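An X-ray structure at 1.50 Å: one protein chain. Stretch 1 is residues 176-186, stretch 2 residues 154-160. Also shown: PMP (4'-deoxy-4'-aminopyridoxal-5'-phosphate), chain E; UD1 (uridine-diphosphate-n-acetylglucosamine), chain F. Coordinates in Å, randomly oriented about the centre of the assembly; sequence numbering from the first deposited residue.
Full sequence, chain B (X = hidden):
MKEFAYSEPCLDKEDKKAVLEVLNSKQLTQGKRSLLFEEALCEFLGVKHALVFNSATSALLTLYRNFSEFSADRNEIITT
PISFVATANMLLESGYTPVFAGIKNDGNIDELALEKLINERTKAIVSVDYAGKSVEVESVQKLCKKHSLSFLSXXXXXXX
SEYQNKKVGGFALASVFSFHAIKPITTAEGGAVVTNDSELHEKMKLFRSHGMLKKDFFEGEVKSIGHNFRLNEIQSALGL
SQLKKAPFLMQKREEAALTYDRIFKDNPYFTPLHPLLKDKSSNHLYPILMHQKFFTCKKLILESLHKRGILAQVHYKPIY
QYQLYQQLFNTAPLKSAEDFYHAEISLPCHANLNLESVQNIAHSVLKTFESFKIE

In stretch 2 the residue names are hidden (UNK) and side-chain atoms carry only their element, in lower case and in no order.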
# COMPACT_ATOMS: atom_id res chain seq x y z
N VAL B 176 3.12 0.02 -16.09
CA VAL B 176 3.32 -0.29 -14.67
C VAL B 176 4.53 -1.20 -14.53
O VAL B 176 4.71 -2.12 -15.32
CB VAL B 176 2.07 -0.98 -14.09
CG1 VAL B 176 2.35 -1.61 -12.71
CG2 VAL B 176 0.92 0.03 -14.05
N PHE B 177 5.36 -0.94 -13.51
CA PHE B 177 6.44 -1.85 -13.12
C PHE B 177 6.26 -2.30 -11.67
O PHE B 177 5.67 -1.58 -10.87
CB PHE B 177 7.80 -1.16 -13.26
CG PHE B 177 8.14 -0.78 -14.68
CD1 PHE B 177 7.93 0.52 -15.13
CD2 PHE B 177 8.63 -1.71 -15.56
CE1 PHE B 177 8.23 0.87 -16.45
CE2 PHE B 177 8.93 -1.37 -16.89
CZ PHE B 177 8.73 -0.08 -17.34
N SER B 178 6.78 -3.47 -11.34
CA SER B 178 6.76 -3.93 -9.95
C SER B 178 8.19 -4.02 -9.43
O SER B 178 9.10 -4.43 -10.14
CB SER B 178 6.12 -5.32 -9.86
OG SER B 178 6.20 -5.84 -8.52
N PHE B 179 8.35 -3.69 -8.15
CA PHE B 179 9.62 -3.80 -7.43
C PHE B 179 9.44 -4.76 -6.25
O PHE B 179 10.15 -4.67 -5.25
CB PHE B 179 10.09 -2.43 -6.93
CG PHE B 179 10.05 -1.35 -7.97
CD1 PHE B 179 9.36 -0.18 -7.73
CD2 PHE B 179 10.68 -1.52 -9.20
CE1 PHE B 179 9.28 0.84 -8.70
CE2 PHE B 179 10.62 -0.51 -10.17
CZ PHE B 179 9.92 0.66 -9.92
N HIS B 180 8.51 -5.70 -6.39
CA HIS B 180 8.38 -6.79 -5.42
C HIS B 180 9.74 -7.47 -5.24
O HIS B 180 10.58 -7.46 -6.15
CB HIS B 180 7.37 -7.81 -5.94
CG HIS B 180 7.13 -8.96 -5.01
ND1 HIS B 180 7.88 -10.13 -5.05
CD2 HIS B 180 6.24 -9.12 -4.00
CE1 HIS B 180 7.44 -10.96 -4.12
NE2 HIS B 180 6.43 -10.38 -3.48
N ALA B 181 9.93 -8.08 -4.07
CA ALA B 181 11.17 -8.78 -3.69
C ALA B 181 11.82 -9.58 -4.81
O ALA B 181 13.05 -9.63 -4.90
CB ALA B 181 10.88 -9.70 -2.52
N ILE B 182 11.02 -10.24 -5.64
CA ILE B 182 11.60 -11.18 -6.61
C ILE B 182 11.70 -10.59 -8.02
O ILE B 182 12.05 -11.31 -8.97
CB ILE B 182 10.85 -12.53 -6.64
CG1 ILE B 182 9.42 -12.33 -7.15
CG2 ILE B 182 10.91 -13.16 -5.24
CD1 ILE B 182 8.60 -13.63 -7.32
N LYS B 183 11.43 -9.29 -8.15
CA LYS B 183 11.38 -8.66 -9.47
C LYS B 183 12.76 -8.17 -9.94
O LYS B 183 13.75 -8.26 -9.20
CB LYS B 183 10.35 -7.54 -9.48
CG LYS B 183 8.90 -8.05 -9.40
CD LYS B 183 8.44 -8.70 -10.69
CE LYS B 183 6.94 -9.02 -10.63
NZ LYS B 183 6.64 -10.34 -11.21
N PRO B 184 12.85 -7.71 -11.20
CA PRO B 184 14.17 -7.33 -11.73
C PRO B 184 15.01 -6.42 -10.83
O PRO B 184 16.23 -6.61 -10.74
CB PRO B 184 13.82 -6.68 -13.07
CG PRO B 184 12.64 -7.53 -13.54
CD PRO B 184 11.81 -7.65 -12.26
N ILE B 185 14.37 -5.44 -10.20
CA ILE B 185 14.98 -4.74 -9.06
C ILE B 185 13.91 -4.72 -7.99
O ILE B 185 12.73 -4.89 -8.29
CB ILE B 185 15.46 -3.30 -9.35
CG1 ILE B 185 14.27 -2.39 -9.70
CG2 ILE B 185 16.60 -3.29 -10.38
CD1 ILE B 185 14.63 -0.87 -9.73
N THR B 186 14.31 -4.45 -6.75
CA THR B 186 13.35 -4.51 -5.65
C THR B 186 13.40 -3.35 -4.67
O THR B 186 14.46 -2.74 -4.47
CB THR B 186 13.48 -5.83 -4.85
OG1 THR B 186 12.37 -5.95 -3.96
CG2 THR B 186 14.78 -5.85 -4.02
N UNK B 154 0.87 -3.56 -18.52
CA UNK B 154 1.37 -4.14 -17.28
C UNK B 154 2.76 -4.72 -17.56
O UNK B 154 2.91 -5.88 -17.98
o UNK B 154 0.14 -6.48 -14.73
c UNK B 154 0.41 -5.20 -16.71
o UNK B 154 2.05 -5.41 -15.00
c UNK B 154 0.90 -5.75 -15.38
N UNK B 155 3.76 -3.87 -17.37
CA UNK B 155 5.16 -4.20 -17.62
C UNK B 155 5.83 -4.61 -16.31
O UNK B 155 7.03 -4.43 -16.13
c UNK B 155 5.87 -3.00 -18.26
o UNK B 155 5.30 -2.74 -19.55
N UNK B 156 5.06 -5.22 -15.40
CA UNK B 156 5.58 -5.53 -14.07
C UNK B 156 6.85 -6.36 -14.11
O UNK B 156 7.71 -6.20 -13.22
c UNK B 156 4.53 -6.25 -13.23
o UNK B 156 3.53 -5.35 -12.78
N UNK B 157 6.97 -7.26 -15.10
CA UNK B 157 8.15 -8.13 -15.24
C UNK B 157 9.32 -7.49 -15.96
O UNK B 157 10.40 -8.09 -16.04
c UNK B 157 6.78 -10.28 -15.46
c UNK B 157 5.97 -10.11 -14.38
c UNK B 157 5.55 -12.09 -15.24
n UNK B 157 6.49 -11.52 -15.97
c UNK B 157 7.81 -9.38 -16.08
n UNK B 157 5.21 -11.26 -14.27
N UNK B 158 9.09 -6.30 -16.54
CA UNK B 158 9.90 -5.90 -17.70
C UNK B 158 10.80 -4.68 -17.55
O UNK B 158 11.21 -4.13 -18.57
c UNK B 158 8.99 -5.72 -18.93
N UNK B 159 11.12 -4.28 -16.32
CA UNK B 159 12.06 -3.16 -16.20
C UNK B 159 13.41 -3.52 -16.84
O UNK B 159 14.07 -4.50 -16.44
c UNK B 159 13.09 -1.47 -14.59
c UNK B 159 13.62 -1.41 -13.18
c UNK B 159 12.32 -0.22 -14.94
c UNK B 159 12.24 -2.74 -14.75
N UNK B 160 13.80 -2.72 -17.82
CA UNK B 160 15.05 -2.97 -18.55
C UNK B 160 14.85 -3.69 -19.87
O UNK B 160 15.75 -3.72 -20.72
N1 PMP E . 1.22 -7.82 -12.66
C2 PMP E . 2.07 -8.87 -12.90
C2A PMP E . 2.29 -9.33 -14.32
C3 PMP E . 2.72 -9.49 -11.81
O3 PMP E . 3.59 -10.51 -12.03
C4 PMP E . 2.48 -9.04 -10.49
C4A PMP E . 3.10 -9.74 -9.30
N4A PMP E . 3.26 -11.17 -9.51
C5 PMP E . 1.66 -7.93 -10.29
C6 PMP E . 1.09 -7.30 -11.40
C5A PMP E . 1.40 -7.37 -8.91
O4P PMP E . 2.56 -6.67 -8.52
P PMP E . 2.85 -6.40 -6.95
O1P PMP E . 3.30 -7.72 -6.37
O2P PMP E . 3.97 -5.41 -6.93
O3P PMP E . 1.60 -5.85 -6.30
C1' UD1 F . 2.91 -13.74 -7.17
C2' UD1 F . 3.24 -14.01 -8.65
C3' UD1 F . 4.38 -13.14 -9.16
C4' UD1 F . 4.16 -11.67 -8.77
C5' UD1 F . 3.78 -11.46 -7.29
C6' UD1 F . 5.00 -11.53 -6.37
C7' UD1 F . 2.68 -16.34 -9.23
C8' UD1 F . 3.09 -17.79 -9.20
N2' UD1 F . 3.56 -15.43 -8.83
O1' UD1 F . 3.92 -14.29 -6.32
O3' UD1 F . 4.46 -13.22 -10.61
O5' UD1 F . 2.73 -12.34 -6.88
O7' UD1 F . 1.57 -16.04 -9.61
N1 UD1 F . 10.69 -15.04 -2.34
C2 UD1 F . 11.92 -14.55 -1.86
N3 UD1 F . 11.95 -13.42 -1.14
C4 UD1 F . 10.84 -12.74 -0.86
C5 UD1 F . 9.59 -13.17 -1.30
C6 UD1 F . 9.50 -14.33 -2.05
O2 UD1 F . 12.98 -15.18 -2.11
O4 UD1 F . 10.92 -11.69 -0.18
C1B UD1 F . 10.69 -16.30 -3.12
C2B UD1 F . 10.55 -17.45 -2.13
O2' UD1 F . 11.43 -18.51 -2.52
C3B UD1 F . 9.11 -17.89 -2.26
C4B UD1 F . 8.78 -17.54 -3.69
O4B UD1 F . 9.56 -16.38 -4.01
O3B UD1 F . 8.91 -19.28 -2.00
C5B UD1 F . 7.31 -17.23 -3.84
O5B UD1 F . 7.06 -16.91 -5.21
PA UD1 F . 5.55 -16.99 -5.77
O1A UD1 F . 5.55 -16.43 -7.18
O2A UD1 F . 5.03 -18.39 -5.51
O3A UD1 F . 4.90 -15.94 -4.72
PB UD1 F . 3.53 -15.12 -4.99
O1B UD1 F . 2.41 -16.10 -5.34
O2B UD1 F . 3.37 -14.13 -3.86

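Position 154 carries two side-chain carbons, the second bearing two oxygens: a short carboxylate. It pairs in parallel with Val 176, CA to CA 5.0 Å, and both side chains lie on the same face of the sheet. One oxygen sits 2.7 Å from N1 of the PMP ring; the other accepts from the backbone N of position 156 at 3.0 Å. One carbon before the carboxyl group makes this Asp 154.

Position 155 has one carbon and one oxygen. Its CB points toward stretch 1 and lies 3.7 Å from CE2 of Phe 177, while its N gives a weak hydrogen bond to Val 176 O, 2.9 Å at a bent 119°. It is Ser 155, whose O also opens a type I turn.

Position 156 repeats one carbon and one oxygen. The CB is 3.8 Å from Ser 178 CB, and its CA 3.9 Å from Phe 177 CA. The residue is Ser 156; its OG donates to Asp 154 OD2 at 2.7 Å, and its O accepts a weak bond from Ser 178 N at 3.4 Å.

Position 157 shows one carbon and then a five-membered ring of three carbons and two nitrogens, an imidazole. A ring carbon lies 3.2 Å from NZ of Lys 183. This is His 157: its NE2 shares a hydrogen bond with PMP O3, 2.9 Å, and Lys 183 NZ donates to the same O3 at 3.2 Å.

Position 158 has a single carbon, CB, directed sideways, no nearer to stretch 1 than 4.8 Å, at Phe 177 CE2. It is Ala 158, and its N closes the turn onto Ser 155 O at 2.8 Å.

Position 159 has four carbons forked at the second; stretch 1 covers more of this residue, 117 Å², than of any other in stretch 2. One tip stands over the face of the Phe 177 ring, 4.0 Å from the centroid; the other reaches Ile 185 CD1 at 3.6 Å. The fork identifies Leu 159, with CD1 over the ring and CD2 beside Ile 185.

Position 160 has no side-chain atoms. With phi at 99° and psi at -16°, a CB would jam against the preceding carbonyl O, so it is Gly 160.

Backbone and cofactor contacts are combined with an apolar cluster round Leu 159. A brief parallel bridge sets the register. Asp 154, His 157, Ser 178 and Lys 183 meet at PMP, which also joins the stretches.

Stretch 2 (154-160) DSSHALG
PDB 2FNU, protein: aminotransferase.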